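Local atomic coordinates of SAM-dependent methyltransferase (Exiguobacterium sibiricum 255-15, PDB entry 3D2L), a protein that probably transfers a methyl group from S-adenosylmethionine to a substrate not yet identified. Residues 8-13 / 178-183; 144-147 / 151-154. All blocks are in the same frame, centred on the assembly; numbering follows the deposited sequence. Where two conformers were deposited one is given.

How the contacts relate
Both contacts reach the four-stranded antiparallel sheet formed by strands 150-155, 159-167, 173-183 and 189-199, which is separate from the seven-stranded mixed sheet of the methyltransferase fold. Contact 1 sets the N-terminal helix 9-14 against strand 173-183, an inner strand of this sheet; contact 2 ties the loop after helix 140-144 to the edge strand 150-155. Their centres lie about 17 Å apart and their nearest atoms about 6 Å, so they do not touch. Along the chain, the short loop of contact 2 falls within the long excursion between 8-13 and 178-183. No S-adenosylmethionine or substrate is present in the structure, so the contacts cannot be related to a bound cofactor.

Contact 1 of 2, residues 8-13 / 178-183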
loop_
_atom_site.group_PDB
_atom_site.type_symbol
_atom_site.label_atom_id
_atom_site.label_comp_id
_atom_site.label_asym_id
_atom_site.label_seq_id
_atom_site.Cartn_x
_atom_site.Cartn_y
_atom_site.Cartn_z
ATOM N N ALA A 8 -9.180 -1.335 -14.168
ATOM C CA ALA A 8 -8.115 -0.918 -13.254
ATOM C C ALA A 8 -7.597 0.522 -13.457
ATOM O O ALA A 8 -7.137 1.135 -12.484
ATOM C CB ALA A 8 -6.960 -1.920 -13.267
ATOM N N TYR A 9 -7.683 1.074 -14.671
ATOM C CA TYR A 9 -7.275 2.493 -14.884
ATOM C C TYR A 9 -8.060 3.554 -14.076
ATOM O O TYR A 9 -7.556 4.669 -13.835
ATOM C CB TYR A 9 -7.228 2.870 -16.370
ATOM C CG TYR A 9 -5.979 2.304 -17.014
ATOM C CD1 TYR A 9 -4.703 2.807 -16.670
ATOM C CD2 TYR A 9 -6.052 1.257 -17.936
ATOM C CE1 TYR A 9 -3.534 2.282 -17.239
ATOM C CE2 TYR A 9 -4.889 0.734 -18.518
ATOM C CZ TYR A 9 -3.635 1.245 -18.160
ATOM O OH TYR A 9 -2.493 0.709 -18.727
ATOM N N VAL A 10 -9.267 3.211 -13.641
ATOM C CA VAL A 10 -10.042 4.134 -12.829
ATOM C C VAL A 10 -9.293 4.422 -11.508
ATOM O O VAL A 10 -9.455 5.501 -10.902
ATOM C CB VAL A 10 -11.483 3.612 -12.551
ATOM C CG1 VAL A 10 -12.168 3.279 -13.863
ATOM C CG2 VAL A 10 -11.472 2.415 -11.573
ATOM N N TYR A 11 -8.479 3.463 -11.063
ATOM C CA TYR A 11 -7.685 3.655 -9.850
ATOM C C TYR A 11 -6.532 4.609 -10.117
ATOM O O TYR A 11 -6.203 5.428 -9.264
ATOM C CB TYR A 11 -7.168 2.335 -9.289
ATOM C CG TYR A 11 -8.264 1.465 -8.744
ATOM C CD1 TYR A 11 -8.981 1.850 -7.601
ATOM C CD2 TYR A 11 -8.585 0.248 -9.347
ATOM C CE1 TYR A 11 -9.999 1.042 -7.083
ATOM C CE2 TYR A 11 -9.596 -0.567 -8.837
ATOM C CZ TYR A 11 -10.292 -0.161 -7.709
ATOM O OH TYR A 11 -11.274 -0.969 -7.209
ATOM N N ASP A 12 -5.934 4.527 -11.299
ATOM C CA ASP A 12 -4.825 5.421 -11.617
ATOM C C ASP A 12 -5.299 6.864 -11.709
ATOM O O ASP A 12 -4.578 7.795 -11.307
ATOM C CB ASP A 12 -4.094 4.957 -12.868
ATOM C CG ASP A 12 -3.179 3.757 -12.583
ATOM O OD1 ASP A 12 -3.219 3.242 -11.451
ATOM O OD2 ASP A 12 -2.399 3.336 -13.452
ATOM N N GLU A 13 -6.518 7.059 -12.211
ATOM C CA GLU A 13 -7.062 8.396 -12.269
ATOM C C GLU A 13 -7.375 8.860 -10.850
ATOM O O GLU A 13 -6.906 9.906 -10.444
ATOM C CB GLU A 13 -8.274 8.461 -13.171
ATOM C CG GLU A 13 -7.943 8.294 -14.659
ATOM C CD GLU A 13 -9.173 8.559 -15.522
ATOM O OE1 GLU A 13 -10.279 8.030 -15.183
ATOM O OE2 GLU A 13 -9.029 9.319 -16.509
ATOM N N LEU A 178 -17.441 2.736 -2.853
ATOM C CA LEU A 178 -17.071 3.403 -4.080
ATOM C C LEU A 178 -18.056 3.134 -5.202
ATOM O O LEU A 178 -18.561 2.016 -5.343
ATOM C CB LEU A 178 -15.700 2.934 -4.549
ATOM C CG LEU A 178 -14.437 3.630 -4.063
ATOM C CD1 LEU A 178 -14.339 5.046 -4.682
ATOM C CD2 LEU A 178 -14.427 3.667 -2.575
ATOM N N THR A 179 -18.317 4.174 -5.993
ATOM C CA THR A 179 -19.113 4.057 -7.213
ATOM C C THR A 179 -18.303 4.765 -8.291
ATOM O O THR A 179 -17.951 5.910 -8.110
ATOM C CB THR A 179 -20.498 4.678 -7.095
ATOM O OG1 THR A 179 -21.299 3.868 -6.223
ATOM C CG2 THR A 179 -21.233 4.722 -8.486
ATOM N N PHE A 180 -18.000 4.062 -9.376
ATOM C CA PHE A 180 -17.304 4.638 -10.539
ATOM C C PHE A 180 -18.284 4.740 -11.687
ATOM O O PHE A 180 -19.083 3.834 -11.890
ATOM C CB PHE A 180 -16.116 3.754 -10.994
ATOM C CG PHE A 180 -15.015 3.658 -9.965
ATOM C CD1 PHE A 180 -15.054 2.670 -8.985
ATOM C CD2 PHE A 180 -14.001 4.615 -9.931
ATOM C CE1 PHE A 180 -14.069 2.597 -7.997
ATOM C CE2 PHE A 180 -12.997 4.544 -8.949
ATOM C CZ PHE A 180 -13.047 3.542 -7.979
ATOM N N PHE A 181 -18.236 5.854 -12.412
ATOM C CA PHE A 181 -18.983 6.029 -13.644
ATOM C C PHE A 181 -17.906 6.116 -14.690
ATOM O O PHE A 181 -17.147 7.093 -14.720
ATOM C CB PHE A 181 -19.863 7.274 -13.638
ATOM C CG PHE A 181 -21.001 7.162 -12.713
ATOM C CD1 PHE A 181 -22.099 6.412 -13.059
ATOM C CD2 PHE A 181 -20.949 7.762 -11.460
ATOM C CE1 PHE A 181 -23.156 6.278 -12.182
ATOM C CE2 PHE A 181 -21.996 7.642 -10.577
ATOM C CZ PHE A 181 -23.098 6.896 -10.934
ATOM N N ILE A 182 -17.809 5.070 -15.507
ATOM C CA ILE A 182 -16.789 4.967 -16.530
ATOM C C ILE A 182 -17.407 5.258 -17.882
ATOM O O ILE A 182 -18.423 4.643 -18.265
ATOM C CB ILE A 182 -16.135 3.551 -16.588
ATOM C CG1 ILE A 182 -15.627 3.115 -15.221
ATOM C CG2 ILE A 182 -15.003 3.520 -17.609
ATOM C CD1 ILE A 182 -16.649 2.442 -14.381
ATOM N N GLU A 183 -16.761 6.169 -18.611
ATOM C CA GLU A 183 -17.215 6.584 -19.921
ATOM C C GLU A 183 -16.903 5.480 -20.915
ATOM O O GLU A 183 -15.798 4.960 -20.903
ATOM C CB GLU A 183 -16.474 7.847 -20.360
ATOM C CG GLU A 183 -17.100 8.525 -21.588
ATOM C CD GLU A 183 -16.301 9.734 -22.042
ATOM O OE1 GLU A 183 -15.114 9.846 -21.657
ATOM O OE2 GLU A 183 -16.862 10.576 -22.767
#
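Val10 fills the centre of the contact, its two methyl groups parting between Phe180 and Ile182. CG2 sits over one face of the Phe180 ring, 3.8 Å from the ring centroid and 18° off the normal, a CH-pi contact displaced toward the CD2-CE2 side. CG1 turns to the other neighbour and meets CG1 of Ile182 at 3.7 Å. In the rotamer of Val10, CG1 lies anti to the carbonyl carbon and CG2 is wedged between the backbone N and that carbon, which lets one short side chain serve both partners. Tyr11 adds the second aromatic element: the edge of Phe180 is directed at the Tyr11 face in a T-shaped pair, centroids 5.6 Å apart and planes at 72°, with CE1 of Tyr11 4.0 Å from CZ of Phe180. Phe180 thus offers a face to Val10 and an edge to Tyr11, and it also forms an edge-to-face pair with Phe7.

This buried Val10-Phe180 centre is the tight part. Ile182 and Tyr11 each contribute only a small touching surface and are partly exposed, and the backbones stay well apart, CA of Val10 being 7.6 Å from CA of Phe180. Polar groups work at the margins: Glu13 bonds to Ser159 and to the backbone N of Gln158, while Asp12 on the helix's other flank forms a salt bridge with Lys73.

The segment axes of helix and strand approach to 10.5 Å at 104°, so the helix runs across the strand. The arrangement is typical of a helix packed through apolar side chains on one face of an antiparallel sheet, here the sheet that accompanies the Rossmann-like methyltransferase fold.

Contact 2 of 2, residues 144-147 / 151-154; sequences ETLF and TYAT
Tyr152 reaches from the edge strand 150-155 to the loop after helix 140-144 and gives its phenol hydrogen to the backbone carbonyl of Leu146. The bond from Tyr152 OH to Leu146 O is short, 2.6 Å. The hydroxyl approaches in the carbonyl plane and on a lone pair, with a C=O...donor angle of 127°, and the acceptor lies in turn beyond the rim of the tyrosine ring, almost level with it. Chi1 of -55° puts CG of Tyr152 anti to its carbonyl carbon and sends the ring from the strand toward the loop. The leucine side chain crosses the tyrosine at about a right angle and touches its hydroxyl end: CB of Leu146 is 3.7 Å from OH of Tyr152, and CD2 is 4.0 Å from the same oxygen. The Tyr152 ring also pairs edge-to-face with Trp163 of the adjoining strand. A phenylalanine in place of Tyr152 would probably leave the Leu146 carbonyl without this donor and the loop less firmly held to the strand. Apolar overlap is slight at this surface contact; its chemistry implies that between these two segments the link is one directional side-chain-to-backbone bond, with Lys150 NZ to Thr145 O as a second tie between loop and strand.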
loop_
_atom_site.group_PDB
_atom_site.type_symbol
_atom_site.label_atom_id
_atom_site.label_comp_id
_atom_site.label_asym_id
_atom_site.label_seq_id
_atom_site.Cartn_x
_atom_site.Cartn_y
_atom_site.Cartn_z
ATOM N N GLU A 144 -10.823 8.371 12.777
ATOM C CA GLU A 144 -11.838 9.091 13.532
ATOM C C GLU A 144 -12.217 10.455 12.934
ATOM O O GLU A 144 -13.192 11.064 13.374
ATOM C CB GLU A 144 -11.401 9.229 14.993
ATOM C CG GLU A 144 -11.000 7.902 15.701
ATOM C CD GLU A 144 -12.145 6.903 15.909
ATOM O OE1 GLU A 144 -12.860 6.567 14.945
ATOM O OE2 GLU A 144 -12.288 6.409 17.047
ATOM N N THR A 145 -11.480 10.923 11.919
ATOM C CA THR A 145 -11.770 12.212 11.266
ATOM C C THR A 145 -12.143 12.096 9.773
ATOM O O THR A 145 -13.321 12.172 9.425
ATOM C CB THR A 145 -10.600 13.240 11.452
ATOM O OG1 THR A 145 -9.406 12.734 10.851
ATOM C CG2 THR A 145 -10.344 13.558 12.951
ATOM N N LEU A 146 -11.145 11.869 8.910
ATOM C CA LEU A 146 -11.319 11.832 7.447
ATOM C C LEU A 146 -12.162 10.667 6.927
ATOM O O LEU A 146 -12.725 10.754 5.828
ATOM C CB LEU A 146 -9.944 11.827 6.734
ATOM C CG LEU A 146 -9.074 13.070 6.984
ATOM C CD1 LEU A 146 -7.688 12.895 6.389
ATOM C CD2 LEU A 146 -9.752 14.326 6.432
ATOM N N PHE A 147 -12.258 9.596 7.717
ATOM C CA PHE A 147 -13.064 8.446 7.333
ATOM C C PHE A 147 -14.288 8.300 8.211
ATOM O O PHE A 147 -14.904 7.249 8.209
ATOM C CB PHE A 147 -12.247 7.158 7.385
ATOM C CG PHE A 147 -11.088 7.106 6.396
ATOM C CD1 PHE A 147 -11.177 7.706 5.146
ATOM C CD2 PHE A 147 -9.958 6.366 6.695
ATOM C CE1 PHE A 147 -10.101 7.632 4.233
ATOM C CE2 PHE A 147 -8.922 6.265 5.795
ATOM C CZ PHE A 147 -9.000 6.883 4.577
ATOM N N THR A 151 -17.729 12.279 2.485
ATOM C CA THR A 151 -17.973 12.022 1.084
ATOM C C THR A 151 -16.907 12.683 0.228
ATOM O O THR A 151 -16.623 13.867 0.391
ATOM C CB THR A 151 -19.350 12.554 0.656
ATOM O OG1 THR A 151 -20.348 11.923 1.462
ATOM C CG2 THR A 151 -19.608 12.227 -0.812
ATOM N N TYR A 152 -16.346 11.909 -0.687
ATOM C CA TYR A 152 -15.343 12.379 -1.631
ATOM C C TYR A 152 -15.794 12.082 -3.039
ATOM O O TYR A 152 -16.371 11.041 -3.314
ATOM C CB TYR A 152 -13.999 11.715 -1.370
ATOM C CG TYR A 152 -13.546 11.923 0.063
ATOM C CD1 TYR A 152 -13.145 13.182 0.503
ATOM C CD2 TYR A 152 -13.545 10.871 0.981
ATOM C CE1 TYR A 152 -12.748 13.392 1.826
ATOM C CE2 TYR A 152 -13.125 11.064 2.296
ATOM C CZ TYR A 152 -12.735 12.329 2.717
ATOM O OH TYR A 152 -12.335 12.550 4.028
ATOM N N ALA A 153 -15.526 12.989 -3.961
ATOM C CA ALA A 153 -15.917 12.745 -5.341
ATOM C C ALA A 153 -15.139 13.615 -6.252
ATOM O O ALA A 153 -14.789 14.733 -5.888
ATOM C CB ALA A 153 -17.415 13.000 -5.558
ATOM N N THR A 154 -14.859 13.092 -7.443
ATOM C CA THR A 154 -14.194 13.879 -8.448
ATOM C C THR A 154 -14.350 13.286 -9.841
ATOM O O THR A 154 -14.798 12.149 -10.034
ATOM C CB THR A 154 -12.694 14.184 -8.121
ATOM O OG1 THR A 154 -12.285 15.334 -8.881
ATOM C CG2 THR A 154 -11.796 13.001 -8.413
#